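Local coordinates for possible sortase-like protein (Corynebacterium diphtheriae, PDB 5UUS) that is a sortase, apparently of class E, that probably cleaves sorting signals and joins the proteins to the cell surface, at residues N99-G102 against N103-V106; D220-P223 against A224-E228. One frame throughout, in Å; residues are numbered along the deposited sequence. Where two conformers were deposited one is given.

Contact 1 (N99-G102 against N103-V106)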
loop_
_atom_site.group_PDB
_atom_site.type_symbol
_atom_site.label_atom_id
_atom_site.label_comp_id
_atom_site.label_asym_id
_atom_site.label_seq_id
_atom_site.Cartn_x
_atom_site.Cartn_y
_atom_site.Cartn_z
ATOM N N ASN A 99 4.684 -9.620 -9.338
ATOM C CA ASN A 99 4.576 -11.047 -9.651
ATOM C C ASN A 99 4.494 -11.915 -8.385
ATOM O O ASN A 99 3.891 -12.986 -8.407
ATOM C CB ASN A 99 5.755 -11.497 -10.517
ATOM C CG ASN A 99 5.678 -12.973 -10.907
ATOM O OD1 ASN A 99 4.601 -13.511 -11.254
ATOM N ND2 ASN A 99 6.823 -13.641 -10.830
ATOM N N ASP A 100 5.073 -11.443 -7.279
ATOM C CA ASP A 100 5.212 -12.276 -6.080
ATOM C C ASP A 100 4.382 -11.845 -4.864
ATOM O O ASP A 100 4.678 -12.243 -3.737
ATOM C CB ASP A 100 6.684 -12.346 -5.677
ATOM C CG ASP A 100 7.509 -13.229 -6.619
ATOM O OD1 ASP A 100 7.072 -14.360 -6.924
ATOM O OD2 ASP A 100 8.589 -12.785 -7.067
ATOM N N LEU A 101 3.325 -11.074 -5.089
ATOM C CA LEU A 101 2.465 -10.613 -3.983
ATOM C C LEU A 101 1.808 -11.775 -3.205
ATOM O O LEU A 101 1.432 -11.623 -2.044
ATOM C CB LEU A 101 1.374 -9.686 -4.514
ATOM C CG LEU A 101 1.796 -8.309 -5.034
ATOM C CD1 LEU A 101 0.565 -7.448 -5.204
ATOM C CD2 LEU A 101 2.777 -7.640 -4.096
ATOM N N GLY A 102 1.674 -12.930 -3.861
ATOM C CA GLY A 102 1.094 -14.125 -3.255
ATOM C C GLY A 102 1.985 -14.726 -2.181
ATOM O O GLY A 102 1.547 -15.555 -1.367
ATOM N N ASN A 103 3.241 -14.293 -2.166
ATOM C CA ASN A 103 4.209 -14.794 -1.205
ATOM C C ASN A 103 4.334 -13.919 0.024
ATOM O O ASN A 103 5.011 -14.296 0.971
ATOM C CB ASN A 103 5.575 -14.959 -1.861
ATOM C CG ASN A 103 5.578 -16.050 -2.913
ATOM O OD1 ASN A 103 4.888 -17.065 -2.778
ATOM N ND2 ASN A 103 6.341 -15.838 -3.976
ATOM N N LEU A 104 3.672 -12.763 0.020
ATOM C CA LEU A 104 3.618 -11.936 1.240
ATOM C C LEU A 104 2.832 -12.619 2.358
ATOM O O LEU A 104 1.847 -13.322 2.105
ATOM C CB LEU A 104 3.003 -10.577 0.946
ATOM C CG LEU A 104 3.845 -9.635 0.085
ATOM C CD1 LEU A 104 3.008 -8.461 -0.382
ATOM C CD2 LEU A 104 5.036 -9.128 0.853
ATOM N N ASN A 105 3.284 -12.438 3.592
ATOM C CA ASN A 105 2.545 -12.947 4.746
ATOM C C ASN A 105 2.085 -11.810 5.616
ATOM O O ASN A 105 2.628 -10.702 5.512
ATOM C CB ASN A 105 3.399 -13.897 5.572
ATOM C CG ASN A 105 3.956 -15.037 4.754
ATOM O OD1 ASN A 105 5.164 -15.296 4.775
ATOM N ND2 ASN A 105 3.088 -15.705 4.003
ATOM N N VAL A 106 1.105 -12.079 6.483
ATOM C CA VAL A 106 0.630 -11.062 7.421
ATOM C C VAL A 106 1.816 -10.457 8.172
ATOM O O VAL A 106 2.753 -11.166 8.524
ATOM C CB VAL A 106 -0.395 -11.630 8.432
ATOM C CG1 VAL A 106 0.181 -12.817 9.164
ATOM C CG2 VAL A 106 -0.820 -10.550 9.449
HETATM O O HOH W 1 2.255 -16.397 1.473
#

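Contact 2 (D220-P223 against A224-E228)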
loop_
_atom_site.group_PDB
_atom_site.type_symbol
_atom_site.label_atom_id
_atom_site.label_comp_id
_atom_site.label_asym_id
_atom_site.label_seq_id
_atom_site.Cartn_x
_atom_site.Cartn_y
_atom_site.Cartn_z
ATOM N N ASP A 220 18.272 11.780 8.929
ATOM C CA ASP A 220 18.663 10.543 8.259
ATOM C C ASP A 220 17.765 9.354 8.622
ATOM O O ASP A 220 17.984 8.250 8.133
ATOM C CB ASP A 220 20.123 10.214 8.598
ATOM C CG ASP A 220 20.972 11.470 8.816
ATOM O OD1 ASP A 220 20.705 12.492 8.146
ATOM O OD2 ASP A 220 21.902 11.439 9.660
ATOM N N ASN A 221 16.755 9.601 9.459
ATOM C CA ASN A 221 15.908 8.536 9.999
ATOM C C ASN A 221 14.940 7.927 8.973
ATOM O O ASN A 221 13.876 8.462 8.708
ATOM C CB ASN A 221 15.107 9.050 11.208
ATOM C CG ASN A 221 15.971 9.248 12.456
ATOM O OD1 ASN A 221 16.981 8.567 12.647
ATOM N ND2 ASN A 221 15.564 10.178 13.314
ATOM N N LYS A 222 15.330 6.792 8.405
ATOM C CA LYS A 222 14.438 6.010 7.554
ATOM C C LYS A 222 13.924 4.879 8.450
ATOM O O LYS A 222 14.550 4.588 9.460
ATOM C CB LYS A 222 15.164 5.497 6.303
ATOM C CG LYS A 222 16.519 4.852 6.583
ATOM C CD LYS A 222 17.135 4.230 5.323
ATOM C CE LYS A 222 17.602 5.287 4.324
ATOM N NZ LYS A 222 18.819 6.026 4.790
ATOM N N PRO A 223 12.769 4.268 8.116
ATOM C CA PRO A 223 12.172 3.269 9.018
ATOM C C PRO A 223 13.046 2.048 9.252
ATOM O O PRO A 223 13.678 1.538 8.328
ATOM C CB PRO A 223 10.897 2.833 8.286
ATOM C CG PRO A 223 10.624 3.937 7.309
ATOM C CD PRO A 223 11.967 4.454 6.900
ATOM N N ALA A 224 13.035 1.572 10.489
ATOM C CA ALA A 224 13.719 0.346 10.862
ATOM C C ALA A 224 13.203 -0.834 10.053
ATOM O O ALA A 224 13.894 -1.845 9.906
ATOM C CB ALA A 224 13.538 0.081 12.332
ATOM N N ALA A 225 11.989 -0.708 9.528
ATOM C CA ALA A 225 11.373 -1.818 8.814
ATOM C C ALA A 225 12.199 -2.206 7.589
ATOM O O ALA A 225 12.170 -3.355 7.152
ATOM C CB ALA A 225 9.941 -1.474 8.416
ATOM N N LEU A 226 12.952 -1.248 7.052
ATOM C CA LEU A 226 13.796 -1.490 5.877
ATOM C C LEU A 226 14.866 -2.562 6.113
ATOM O O LEU A 226 15.329 -3.199 5.167
ATOM C CB LEU A 226 14.453 -0.168 5.432
ATOM C CG LEU A 226 13.500 0.780 4.698
ATOM C CD1 LEU A 226 14.127 2.148 4.445
ATOM C CD2 LEU A 226 13.077 0.163 3.374
ATOM N N GLU A 227 15.239 -2.772 7.377
ATOM C CA GLU A 227 16.298 -3.722 7.747
ATOM C C GLU A 227 15.796 -5.143 7.968
ATOM O O GLU A 227 16.571 -6.027 8.325
ATOM C CB GLU A 227 17.005 -3.253 9.018
ATOM C CG GLU A 227 17.174 -1.751 9.115
ATOM C CD GLU A 227 17.961 -1.178 7.953
ATOM O OE1 GLU A 227 18.802 -1.918 7.387
ATOM O OE2 GLU A 227 17.733 0.010 7.609
ATOM N N GLU A 228 14.498 -5.350 7.765
ATOM C CA GLU A 228 13.872 -6.663 7.948
ATOM C C GLU A 228 14.099 -7.644 6.779
ATOM O O GLU A 228 14.723 -7.308 5.765
ATOM C CB GLU A 228 12.365 -6.489 8.172
ATOM C CG GLU A 228 12.028 -5.769 9.440
ATOM C CD GLU A 228 10.552 -5.499 9.583
ATOM O OE1 GLU A 228 9.758 -6.018 8.757
ATOM O OE2 GLU A 228 10.187 -4.753 10.521
#

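Contact 1 (N99-G102 against N103-V106)
A short 3-10 turn in the loop between strands 83-88 and 109-114 brings D100 and L101 against N103 and L104. Two backbone bonds of the i to i+3 kind hold it. N103 N donates to D100 O at 3.0 Å, with an N-H...O angle of 159°. The next bond, from L104 N to L101 O, is longer at 3.3 Å. In both, the donor sits well above the plane of the carbonyl.

The side chains sort onto two sides. L101 and L104 lie side by side and point the same way, and L101 CD2 meets L104 CD1 at 3.8 Å. Each has CG beside its own backbone N and anti to the carbonyl carbon (chi1 -69° in both), and this common rotation goes with their side-by-side course. L104 CB also rests 3.5 Å from L101 O. Both leucines are buried. L101 packs on M205 and V207 of strand 204-216, and L104 on I46 and F49.

On the exposed side, the carboxylate of D100 and the amide of N103 are turned 25° apart. D100 OD1 and N103 ND2 are 3.4 Å from each other. N103 CB comes to 3.4 Å from D100 O, the acceptor of the first turn bond.

Water 1 donates to G102 O and to L104 O, bridging the end of the turn. L104 O also accepts from R160 NH1, so two donors grip it. This is an amphipathic 3-10 turn, with L101 against strand 204-216 of the sortase beta-barrel and L104 against neighbouring loops.

Contact 2 (D220-P223 against A224-E228)
P223 O accepts the backbone N-H of L226 at 3.1 Å, with an N-H...O angle of 160°. L226 N stands above the carbonyl plane of P223, 52° out of it. The bond links residues three apart and starts the 3-10 turn of segment 224-228. Two more bonds of the same spacing follow. E227 N donates to A224 O at 3.0 Å, and E228 N donates to A225 O.

L226 folds back over the start of this turn. Its CB lies 3.4 Å from P223 O, alongside the bond made by its own N. L226 CG stands beside the backbone N and anti to the carbonyl carbon (chi1 -76°), which carries the CD1 branch back to segment 220-223. There L226 CD1 touches two side chains. It meets P223 CD, at the ring corner next to the proline nitrogen, at 4.0 Å. It also meets K222 CD at 3.8 Å, where the two side chains cross at about a right angle.

The 3-10 turn belongs to the C-terminal tail, after the long strand 204-216 of the sortase barrel. It packs on strands 109-114 and 117-123. P223 is buried against W118, V120 and V111, and L226 also reaches V111. A225 touches A109 and R122, with its CB 4.4 Å from P223 CB.

The aliphatic part of K222 does the packing, and W118 touches it too. Bends at chi3 and chi4 turn the amine away from the turn. K222 NZ is 6.7 Å from E227 OE2, so their opposite charges are near but not in contact. Past the turn, the carboxylate of E228 forms a salt bridge with R122 through OE2 and NH2.

Both contacts are 3-10 turns that lay apolar side chains on the sortase beta-barrel. They lie on different parts of it. Their centres are 21 Å apart, and their nearest atoms are about 9 Å apart without touching. Contact 1 rests on strand 204-216, while contact 2 packs on strands 109-114 and 117-123. Two residues after contact 1 the chain enters strand 109-114, so that strand connects the two regions. Contact 1 is nearer the predicted active site: the side chain of L101 is about 10 Å from that of H90, the predicted proton donor/acceptor. Contact 2 lies away from the annotated sites, on the C-terminal tail.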